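Local coordinates for histidine phosphotransfer protein (Medicago truncatula, PDB 4G78) that probably relays phosphoryl groups through an active histidine between cytokinin sensor histidine kinases and B-type response regulators, at residues Arg63-Val68 against Gln108-Cys113; Ser29-Leu34 against Ile44-Met49. One frame throughout, in Å; residues are numbered along the deposited sequence. Where two conformers were deposited one is given.

Contact 1: Arg63-Val68 against Gln108-Cys113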
# COMPACT_ATOMS: atom_id res chain seq x y z
N ARG A 63 -12.02 -7.72 -12.97
CA ARG A 63 -13.22 -8.27 -13.54
C ARG A 63 -14.00 -7.24 -14.31
O ARG A 63 -14.51 -7.52 -15.42
CB ARG A 63 -14.08 -8.94 -12.46
CG ARG A 63 -13.45 -10.11 -11.78
CD ARG A 63 -13.14 -11.28 -12.67
NE ARG A 63 -11.91 -11.16 -13.39
CZ ARG A 63 -10.69 -11.04 -12.90
NH1 ARG A 63 -9.66 -10.83 -13.69
NH2 ARG A 63 -10.50 -11.12 -11.58
N ALA A 64 -14.08 -6.04 -13.80
CA ALA A 64 -14.79 -4.99 -14.50
C ALA A 64 -14.25 -4.73 -15.84
O ALA A 64 -14.99 -4.45 -16.83
CB ALA A 64 -14.84 -3.68 -13.68
N LEU A 65 -12.90 -4.70 -16.01
CA LEU A 65 -12.27 -4.41 -17.27
C LEU A 65 -12.48 -5.50 -18.30
O LEU A 65 -12.29 -5.23 -19.51
CB LEU A 65 -10.78 -4.17 -17.13
CG LEU A 65 -10.49 -2.82 -16.54
CD1 LEU A 65 -8.93 -2.69 -16.59
CD2 LEU A 65 -11.00 -1.68 -17.34
N GLU A 66 -12.85 -6.69 -17.88
CA GLU A 66 -13.14 -7.83 -18.76
C GLU A 66 -14.53 -7.89 -19.24
O GLU A 66 -14.84 -8.72 -20.11
CB GLU A 66 -12.89 -9.20 -18.03
CG GLU A 66 -11.54 -9.37 -17.59
CD GLU A 66 -11.28 -10.52 -16.68
OE1 GLU A 66 -12.16 -11.13 -15.94
OE2 GLU A 66 -10.09 -10.88 -16.65
N GLN A 67 -15.43 -7.11 -18.68
CA GLN A 67 -16.83 -7.12 -19.07
C GLN A 67 -16.96 -6.45 -20.43
O GLN A 67 -16.19 -5.55 -20.78
CB GLN A 67 -17.72 -6.39 -18.04
CG GLN A 67 -17.65 -6.95 -16.65
CD GLN A 67 -17.85 -8.43 -16.57
OE1 GLN A 67 -18.88 -8.97 -17.06
NE2 GLN A 67 -16.81 -9.17 -15.99
N VAL A 68 -17.96 -6.86 -21.18
CA VAL A 68 -18.30 -6.21 -22.45
C VAL A 68 -19.74 -5.83 -22.36
O VAL A 68 -20.57 -6.70 -22.28
CB VAL A 68 -18.05 -7.13 -23.64
CG1 VAL A 68 -18.35 -6.32 -24.91
CG2 VAL A 68 -16.65 -7.69 -23.58
N GLN A 108 -13.47 6.70 -21.97
CA GLN A 108 -13.82 5.37 -22.32
C GLN A 108 -12.72 4.70 -23.08
O GLN A 108 -12.96 3.96 -24.00
CB GLN A 108 -15.19 5.38 -22.97
CG GLN A 108 -16.24 6.11 -22.15
CD GLN A 108 -17.62 6.01 -22.72
OE1 GLN A 108 -18.02 4.98 -23.13
NE2 GLN A 108 -18.32 7.07 -22.70
N ASN A 109 -11.48 4.89 -22.60
CA ASN A 109 -10.30 4.30 -23.21
C ASN A 109 -9.88 3.06 -22.41
O ASN A 109 -9.24 3.14 -21.33
CB ASN A 109 -9.16 5.26 -23.21
CG ASN A 109 -7.79 4.93 -23.79
OD1 ASN A 109 -7.31 3.77 -23.94
ND2 ASN A 109 -7.00 5.97 -24.15
N LEU A 110 -10.12 1.96 -22.97
CA LEU A 110 -9.82 0.71 -22.31
C LEU A 110 -8.35 0.28 -22.29
O LEU A 110 -7.79 -0.03 -21.23
CB LEU A 110 -10.54 -0.46 -22.95
CG LEU A 110 -10.33 -1.90 -22.48
CD1 LEU A 110 -10.75 -2.17 -21.08
CD2 LEU A 110 -10.59 -2.91 -23.53
N GLU A 111 -7.66 0.49 -23.30
CA GLU A 111 -6.22 0.18 -23.23
C GLU A 111 -5.47 1.04 -22.22
O GLU A 111 -4.62 0.53 -21.51
CB GLU A 111 -5.68 0.16 -24.66
CG GLU A 111 -6.35 -0.88 -25.56
CD GLU A 111 -5.86 -1.15 -26.94
OE1 GLU A 111 -4.58 -1.28 -27.00
OE2 GLU A 111 -6.54 -1.33 -27.98
N GLY A 112 -5.81 2.32 -22.08
CA GLY A 112 -5.29 3.13 -20.96
C GLY A 112 -5.60 2.58 -19.59
O GLY A 112 -4.81 2.52 -18.70
N CYS A 113 -6.86 2.21 -19.43
CA CYS A 113 -7.29 1.64 -18.17
C CYS A 113 -6.51 0.35 -17.85
O CYS A 113 -6.16 0.11 -16.68
CB CYS A 113 -8.79 1.40 -18.10
SG CYS A 113 -9.82 2.85 -18.00

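Contact 2: Ser29-Leu34 against Ile44-Met49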
# COMPACT_ATOMS: atom_id res chain seq x y z
N SER A 29 4.27 7.38 8.42
CA SER A 29 4.95 7.83 9.62
C SER A 29 3.97 8.17 10.74
O SER A 29 4.26 7.90 11.92
CB SER A 29 5.80 9.08 9.28
OG SER A 29 6.68 8.86 8.23
N GLN A 30 2.87 8.78 10.40
CA GLN A 30 1.83 9.11 11.42
C GLN A 30 1.33 7.84 12.06
O GLN A 30 1.07 7.81 13.27
CB GLN A 30 0.70 9.88 10.81
CG GLN A 30 1.07 11.25 10.31
CD GLN A 30 1.60 12.16 11.32
OE1 GLN A 30 1.13 12.12 12.49
NE2 GLN A 30 2.59 12.94 11.05
N LEU A 31 1.09 6.80 11.29
CA LEU A 31 0.65 5.50 11.88
C LEU A 31 1.68 4.97 12.80
O LEU A 31 1.33 4.28 13.78
CB LEU A 31 0.31 4.54 10.79
CG LEU A 31 -0.83 4.83 9.87
CD1 LEU A 31 -0.93 3.74 8.79
CD2 LEU A 31 -2.17 5.04 10.65
N GLN A 32 2.96 5.12 12.46
CA GLN A 32 4.04 4.53 13.22
C GLN A 32 4.44 5.32 14.45
O GLN A 32 5.18 4.78 15.30
CB GLN A 32 5.34 4.45 12.39
CG GLN A 32 5.21 3.52 11.30
CD GLN A 32 6.64 3.39 10.78
OE1 GLN A 32 7.16 2.28 10.92
NE2 GLN A 32 7.15 4.50 10.37
N LYS A 33 3.95 6.53 14.57
CA LYS A 33 4.50 7.41 15.63
C LYS A 33 4.27 6.81 16.97
O LYS A 33 3.19 6.15 17.20
CB LYS A 33 3.93 8.80 15.45
CG LYS A 33 2.42 8.92 15.67
CD LYS A 33 1.97 10.38 15.45
CE LYS A 33 0.68 10.39 14.62
NZ LYS A 33 -0.39 11.22 15.23
N LEU A 34 5.16 6.95 17.90
CA LEU A 34 4.93 6.61 19.28
C LEU A 34 3.60 7.31 19.79
O LEU A 34 3.48 8.50 19.53
CB LEU A 34 6.02 6.87 20.21
CG LEU A 34 7.17 5.90 20.41
CD1 LEU A 34 8.32 6.61 21.09
CD2 LEU A 34 6.78 4.63 21.15
N ILE A 44 0.51 -2.61 11.90
CA ILE A 44 0.28 -3.92 11.29
C ILE A 44 -1.22 -4.18 11.17
O ILE A 44 -1.68 -4.68 10.15
CB ILE A 44 1.03 -5.07 11.99
CG1 ILE A 44 2.54 -4.79 11.99
CG2 ILE A 44 0.67 -6.41 11.42
CD1 ILE A 44 3.39 -5.76 12.76
N GLU A 45 -1.97 -3.87 12.24
CA GLU A 45 -3.43 -4.07 12.23
C GLU A 45 -4.07 -3.25 11.09
O GLU A 45 -4.93 -3.74 10.36
CB GLU A 45 -4.09 -3.81 13.54
CG GLU A 45 -3.62 -4.73 14.66
CD GLU A 45 -3.71 -6.25 14.46
OE1 GLU A 45 -4.86 -6.71 14.64
OE2 GLU A 45 -2.69 -6.87 14.17
N VAL A 46 -3.68 -1.98 11.02
CA VAL A 46 -4.20 -1.09 9.97
C VAL A 46 -3.84 -1.65 8.59
O VAL A 46 -4.71 -1.70 7.70
CB VAL A 46 -3.66 0.31 10.14
CG1 VAL A 46 -3.92 1.17 8.92
CG2 VAL A 46 -4.25 0.99 11.38
N MET A 47 -2.60 -2.02 8.39
CA MET A 47 -2.18 -2.47 7.07
C MET A 47 -2.91 -3.76 6.70
O MET A 47 -3.18 -3.93 5.51
CB MET A 47 -0.67 -2.61 6.98
CG MET A 47 0.07 -1.28 6.96
SD MET A 47 -0.59 0.21 6.19
CE MET A 47 0.83 0.84 5.45
N THR A 48 -3.18 -4.66 7.63
CA THR A 48 -3.90 -5.89 7.27
C THR A 48 -5.31 -5.51 6.76
O THR A 48 -5.78 -6.09 5.78
CB THR A 48 -3.93 -6.81 8.48
OG1 THR A 48 -2.67 -7.20 8.82
CG2 THR A 48 -4.87 -8.00 8.20
N MET A 49 -5.94 -4.57 7.39
CA MET A 49 -7.27 -4.09 6.93
C MET A 49 -7.16 -3.53 5.51
O MET A 49 -8.00 -3.79 4.67
CB MET A 49 -7.81 -3.07 7.92
CG MET A 49 -8.20 -3.67 9.24
SD MET A 49 -8.59 -2.33 10.44
CE MET A 49 -8.97 -3.35 11.86

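Contact 1: Arg63-Val68 against Gln108-Cys113
Leu65, in the last turn of helix 41-66, meets Leu110 and Cys113 in the first turn of helix 110-145. Gln108, with positive phi, is the first to leave helical geometry, in a Schellman motif that closes the preceding helix. Asn109 N-caps the next helix, its OD1 accepting from Gly112 N at 2.8 Å, nearly straight but from above the carbonyl plane. Leu110 carries CG anti to its backbone N (chi1 177°), and its CD1 lies 3.8 Å from Leu65 CD2; the two side chains run antiparallel alongside each other. The same CD1 also lies against Leu65 O. One turn on, Cys113 offers its methylene, with CB 3.9 Å from Leu65 CD2, while Phe72 and Phe104 also touch this buried residue. Replacing Leu65 by an alanine is likely to leave Leu110 CD1 and Cys113 CB without this apolar partner and open a gap between the helices. Arg63, in one of two conformers, holds Glu66 in a side-on salt bridge, NE to OE1 at 2.6 Å, and NH1 donates to OE2, both oxygens met from above the carboxylate plane. Polar bonds thus stay within each segment, and dispersion between leucine methyls and a cysteine methylene joins the two helix ends.

Contact 2: Ser29-Leu34 against Ile44-Met49
Apolar contact alone links Leu31, near the end of helix 26-32, to Val46 and Met47 on helix 41-66. The closest approach is methyl to methyl, Leu31 CD1 standing 3.9 Å from Val46 CG1. Leu31 places CG anti to its carbonyl carbon (chi1 -64°) and extends its branch toward the other helix, where the two side chains cross obliquely. Val46 answers with the methyl that lies anti to its own backbone N (chi1 167°).

A longer, tentative contact involves sulfur: in one of the two conformers of Met47, SD lies 4.4 Å from Leu31 CD1, the end of the methionine chain coming nearer than its first bond would suggest. Val46 also touches Val89 of helix 72-89, and the buried Met47 touches Val89 together with Leu131 and Phe135 of helix 110-145.

The backbone bonds of the second segment run within helix 41-66: Thr48 N donates to Ile44 O at 2.9 Å and Met49 N to Glu45 O at 3.2 Å. Leu31 packs on Phe42 and Val43 of that helix as well; this part of the join between helix 26-32 and the HPt bundle rests on dispersion between methyl and thioether groups, without the directional constraint of a polar bond.

How the contacts relate
Both contacts draw on helix 41-66 and follow one another in series: contact 2 uses its early turns and contact 1 its last. Their centres are 33 Å apart, on opposite sides of the chain's centre, and their nearest atoms remain about 18 Å apart. Contact 2 brings helix 26-32 against helix 41-66, whereas contact 1 joins the end of helix 41-66 to the start of helix 110-145. Helix 72-89, which carries His80, the predicted site of phosphorylation, unmodified here, borders both: Ile75 touches Leu65 in contact 1, and Val89 touches Val46 and Met47 in contact 2. Each thus packs beside a different part of the histidine-bearing helix.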